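Local coordinates for protein stiv-a81 (Sulfolobus Turreted Icosahedral Virus, PDB 3RKL) that is of unknown function but is a hyperthermophilic viral protein whose two helices per chain probably build a four-helix bundle between subunits, at residues Ile13-Leu22 and His62-Ala71. The protein carries 1 engineered substitution. Numbering follows the deposited sequence.
Sequences IEYGHKEFVL and HEYAIYLAGA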
loop_
_atom_site.group_PDB
_atom_site.type_symbol
_atom_site.label_atom_id
_atom_site.label_comp_id
_atom_site.label_asym_id
_atom_site.label_seq_id
_atom_site.Cartn_x
_atom_site.Cartn_y
_atom_site.Cartn_z
ATOM N N ILE A 13 13.644 15.784 23.239
ATOM C CA ILE A 13 13.835 16.916 22.350
ATOM C C ILE A 13 13.077 18.105 22.913
ATOM O O ILE A 13 11.928 17.969 23.345
ATOM C CB ILE A 13 13.335 16.598 20.933
ATOM C CG1 ILE A 13 14.107 15.402 20.375
ATOM C CG2 ILE A 13 13.489 17.818 20.023
ATOM C CD1 ILE A 13 13.360 14.647 19.317
ATOM N N GLU A 14 13.730 19.267 22.903
ATOM C CA GLU A 14 13.140 20.497 23.397
ATOM C C GLU A 14 13.037 21.443 22.220
ATOM O O GLU A 14 14.042 21.724 21.576
ATOM C CB GLU A 14 14.012 21.106 24.503
ATOM C CG GLU A 14 13.928 20.346 25.824
ATOM C CD GLU A 14 15.107 20.593 26.761
ATOM O OE1 GLU A 14 15.055 20.088 27.905
ATOM O OE2 GLU A 14 16.079 21.276 26.367
ATOM N N TYR A 15 11.818 21.892 21.925
ATOM C CA TYR A 15 11.563 22.793 20.786
ATOM C C TYR A 15 10.194 23.476 20.906
ATOM O O TYR A 15 9.224 22.862 21.338
ATOM C CB TYR A 15 11.623 22.006 19.460
ATOM C CG TYR A 15 11.646 22.867 18.210
ATOM C CD1 TYR A 15 12.820 23.513 17.798
ATOM C CD2 TYR A 15 10.491 23.042 17.424
ATOM C CE1 TYR A 15 12.839 24.311 16.645
ATOM C CE2 TYR A 15 10.502 23.836 16.280
ATOM C CZ TYR A 15 11.676 24.464 15.885
ATOM O OH TYR A 15 11.680 25.240 14.744
ATOM N N GLY A 16 10.126 24.743 20.508
ATOM C CA GLY A 16 8.847 25.478 20.394
ATOM C C GLY A 16 7.850 25.330 21.541
ATOM O O GLY A 16 6.666 25.036 21.320
ATOM N N HIS A 17 8.341 25.538 22.761
ATOM C CA HIS A 17 7.536 25.476 24.002
ATOM C C HIS A 17 7.118 24.056 24.400
ATOM O O HIS A 17 6.307 23.880 25.313
ATOM C CB HIS A 17 6.283 26.387 23.944
ATOM C CG HIS A 17 6.569 27.815 23.588
ATOM N ND1 HIS A 17 7.057 28.735 24.495
ATOM C CD2 HIS A 17 6.393 28.494 22.428
ATOM C CE1 HIS A 17 7.194 29.907 23.902
ATOM N NE2 HIS A 17 6.794 29.789 22.649
ATOM N N LYS A 18 7.677 23.048 23.729
ATOM C CA LYS A 18 7.314 21.654 23.988
ATOM C C LYS A 18 8.538 20.751 24.206
ATOM O O LYS A 18 9.647 21.067 23.776
ATOM C CB LYS A 18 6.454 21.114 22.841
ATOM C CG LYS A 18 5.193 21.926 22.582
ATOM C CD LYS A 18 4.326 21.342 21.486
ATOM C CE LYS A 18 3.112 22.224 21.225
ATOM N NZ LYS A 18 2.318 21.784 20.045
ATOM N N GLU A 19 8.307 19.631 24.893
ATOM C CA GLU A 19 9.320 18.594 25.121
ATOM C C GLU A 19 8.791 17.271 24.575
ATOM O O GLU A 19 7.635 16.932 24.811
ATOM C CB GLU A 19 9.628 18.442 26.615
ATOM C CG GLU A 19 10.936 19.092 27.049
ATOM C CD GLU A 19 11.039 19.283 28.552
ATOM O OE1 GLU A 19 10.548 18.416 29.303
ATOM O OE2 GLU A 19 11.618 20.302 28.985
ATOM N N PHE A 20 9.638 16.530 23.862
ATOM C CA PHE A 20 9.224 15.278 23.220
ATOM C C PHE A 20 10.199 14.150 23.548
ATOM O O PHE A 20 11.382 14.239 23.227
ATOM C CB PHE A 20 9.145 15.470 21.711
ATOM C CG PHE A 20 8.469 14.344 20.985
ATOM C CD1 PHE A 20 7.084 14.296 20.895
ATOM C CD2 PHE A 20 9.209 13.347 20.369
ATOM C CE1 PHE A 20 6.453 13.266 20.214
ATOM C CE2 PHE A 20 8.581 12.313 19.693
ATOM C CZ PHE A 20 7.201 12.278 19.617
ATOM N N VAL A 21 9.687 13.109 24.204
ATOM C CA VAL A 21 10.514 12.007 24.696
ATOM C C VAL A 21 10.482 10.812 23.759
ATOM O O VAL A 21 9.413 10.296 23.425
ATOM C CB VAL A 21 10.057 11.559 26.095
ATOM C CG1 VAL A 21 10.926 10.407 26.590
ATOM C CG2 VAL A 21 10.103 12.737 27.063
ATOM N N LEU A 22 11.667 10.377 23.336
ATOM C CA LEU A 22 11.802 9.191 22.507
ATOM C C LEU A 22 12.058 7.985 23.406
ATOM O O LEU A 22 12.718 8.103 24.439
ATOM C CB LEU A 22 12.931 9.368 21.483
ATOM C CG LEU A 22 12.704 10.352 20.328
ATOM C CD1 LEU A 22 11.403 10.065 19.582
ATOM C CD2 LEU A 22 12.740 11.798 20.788
ATOM N N HIS A 62 5.687 20.732 11.028
ATOM C CA HIS A 62 7.031 21.169 11.346
ATOM C C HIS A 62 7.529 20.555 12.652
ATOM O O HIS A 62 8.650 20.090 12.732
ATOM C CB HIS A 62 7.098 22.689 11.423
ATOM C CG HIS A 62 8.444 23.201 11.819
ATOM N ND1 HIS A 62 9.595 22.837 11.159
ATOM C CD2 HIS A 62 8.824 24.039 12.810
ATOM C CE1 HIS A 62 10.631 23.422 11.736
ATOM N NE2 HIS A 62 10.187 24.170 12.729
ATOM N N GLU A 63 6.675 20.569 13.661
ATOM C CA GLU A 63 7.004 20.009 14.972
ATOM C C GLU A 63 7.485 18.561 14.852
ATOM O O GLU A 63 8.552 18.186 15.351
ATOM C CB GLU A 63 5.757 20.115 15.857
ATOM C CG GLU A 63 5.778 19.362 17.132
ATOM C CD GLU A 63 4.498 19.539 17.964
ATOM O OE1 GLU A 63 3.502 20.133 17.469
ATOM O OE2 GLU A 63 4.499 19.072 19.126
ATOM N N TYR A 64 6.683 17.742 14.184
ATOM C CA TYR A 64 7.014 16.318 14.054
ATOM C C TYR A 64 8.259 16.098 13.192
ATOM O O TYR A 64 9.039 15.201 13.470
ATOM C CB TYR A 64 5.792 15.510 13.604
ATOM C CG TYR A 64 4.950 15.146 14.796
ATOM C CD1 TYR A 64 5.151 13.939 15.449
ATOM C CD2 TYR A 64 4.016 16.031 15.323
ATOM C CE1 TYR A 64 4.428 13.593 16.567
ATOM C CE2 TYR A 64 3.284 15.695 16.462
ATOM C CZ TYR A 64 3.511 14.472 17.080
ATOM O OH TYR A 64 2.804 14.109 18.195
ATOM N N ALA A 65 8.478 16.941 12.184
ATOM C CA ALA A 65 9.707 16.876 11.392
ATOM C C ALA A 65 10.935 17.211 12.253
ATOM O O ALA A 65 12.006 16.623 12.087
ATOM C CB ALA A 65 9.618 17.811 10.185
ATOM N N ILE A 66 10.775 18.160 13.175
ATOM C CA ILE A 66 11.847 18.519 14.110
ATOM C C ILE A 66 12.166 17.320 15.030
ATOM O O ILE A 66 13.338 16.977 15.226
ATOM C CB ILE A 66 11.489 19.778 14.923
ATOM C CG1 ILE A 66 11.596 21.030 14.042
ATOM C CG2 ILE A 66 12.376 19.898 16.177
ATOM C CD1 ILE A 66 13.028 21.499 13.763
ATOM N N TYR A 67 11.131 16.665 15.546
ATOM C CA TYR A 67 11.326 15.503 16.432
ATOM C C TYR A 67 12.045 14.372 15.686
ATOM O O TYR A 67 12.932 13.698 16.226
ATOM C CB TYR A 67 9.995 15.005 16.969
ATOM C CG TYR A 67 9.208 16.031 17.761
ATOM C CD1 TYR A 67 9.841 17.097 18.404
ATOM C CD2 TYR A 67 7.835 15.924 17.872
ATOM C CE1 TYR A 67 9.121 18.028 19.108
ATOM C CE2 TYR A 67 7.109 16.847 18.604
ATOM C CZ TYR A 67 7.757 17.893 19.208
ATOM O OH TYR A 67 7.005 18.818 19.916
ATOM N N LEU A 68 11.657 14.197 14.431
ATOM C CA LEU A 68 12.279 13.207 13.562
ATOM C C LEU A 68 13.762 13.512 13.315
ATOM O O LEU A 68 14.609 12.612 13.384
ATOM C CB LEU A 68 11.501 13.153 12.255
ATOM C CG LEU A 68 11.921 12.182 11.174
ATOM C CD1 LEU A 68 12.060 10.737 11.726
ATOM C CD2 LEU A 68 10.901 12.284 10.042
ATOM N N ALA A 69 14.093 14.779 13.066
ATOM C CA ALA A 69 15.498 15.168 12.870
ATOM C C ALA A 69 16.305 14.894 14.141
ATOM O O ALA A 69 17.418 14.342 14.080
ATOM C CB ALA A 69 15.609 16.638 12.457
ATOM N N GLY A 70 15.731 15.216 15.296
ATOM C CA GLY A 70 16.380 14.933 16.579
ATOM C C GLY A 70 16.539 13.449 16.843
ATOM O O GLY A 70 17.609 13.004 17.256
ATOM N N ALA A 71 15.489 12.682 16.574
ATOM C CA ALA A 71 15.526 11.219 16.719
ATOM C C ALA A 71 16.613 10.559 15.866
ATOM O O ALA A 71 17.359 9.694 16.345
ATOM C CB ALA A 71 14.148 10.611 16.401
HETATM O O HOH W 1 7.855 21.552 19.448
#
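F20 lies flat on Y67 in an offset stack. The ring centroids are 4.1 Å apart and the planes differ by only 8°. The slip between the rings puts F20 CB, not the phenyl ring, over the centre of the Y67 ring, a CH-pi contact at 3.6 Å from the centroid. The opposite face of Y67 is covered by the backbone oxygen of E63, one turn earlier. I13 CG2 comes in at the edge of the same ring. CG1 of I13 lies beside its backbone N (chi1 -60°) and the chain runs on extended, which carries I13 CD1 to 3.3 Å from Y67 O. The same methyl also meets the CA of G70. Y64 joins F20 and Y67 in an aromatic cluster, its ring steeply inclined to that of F20.

The contact lays a beta hairpin, strands 12-15 and 18-21 joined by a type I' turn, across helix 55-80. The two strands belong to a three-stranded antiparallel sheet that packs on one side of this helix, while helix 25-46 touches Y64, L68 and A71.

Near the turn, the Y67 hydroxyl donates to E63 OE2 (2.6 Å), on the anti side of the carboxylate. A water donates to both this hydroxyl and Y15 O, bridging helix and hairpin. K18 runs out extended across E63. K18 NZ forms a salt bridge to E63 OE1 at 3.3 Å, with weak hydrogen-bond geometry.

The Y15 ring lies against I66, swung there by a chi1 of -169°. I66 CG2 makes a CH-pi contact over one face of the Y15 ring, 3.9 Å from the centroid. Beyond it, Y15 OH meets H62 NE2 at the edge of the imidazole in a 2.7 Å hydrogen bond. H62 ND1 bonds to T72 OG1 of a second subunit.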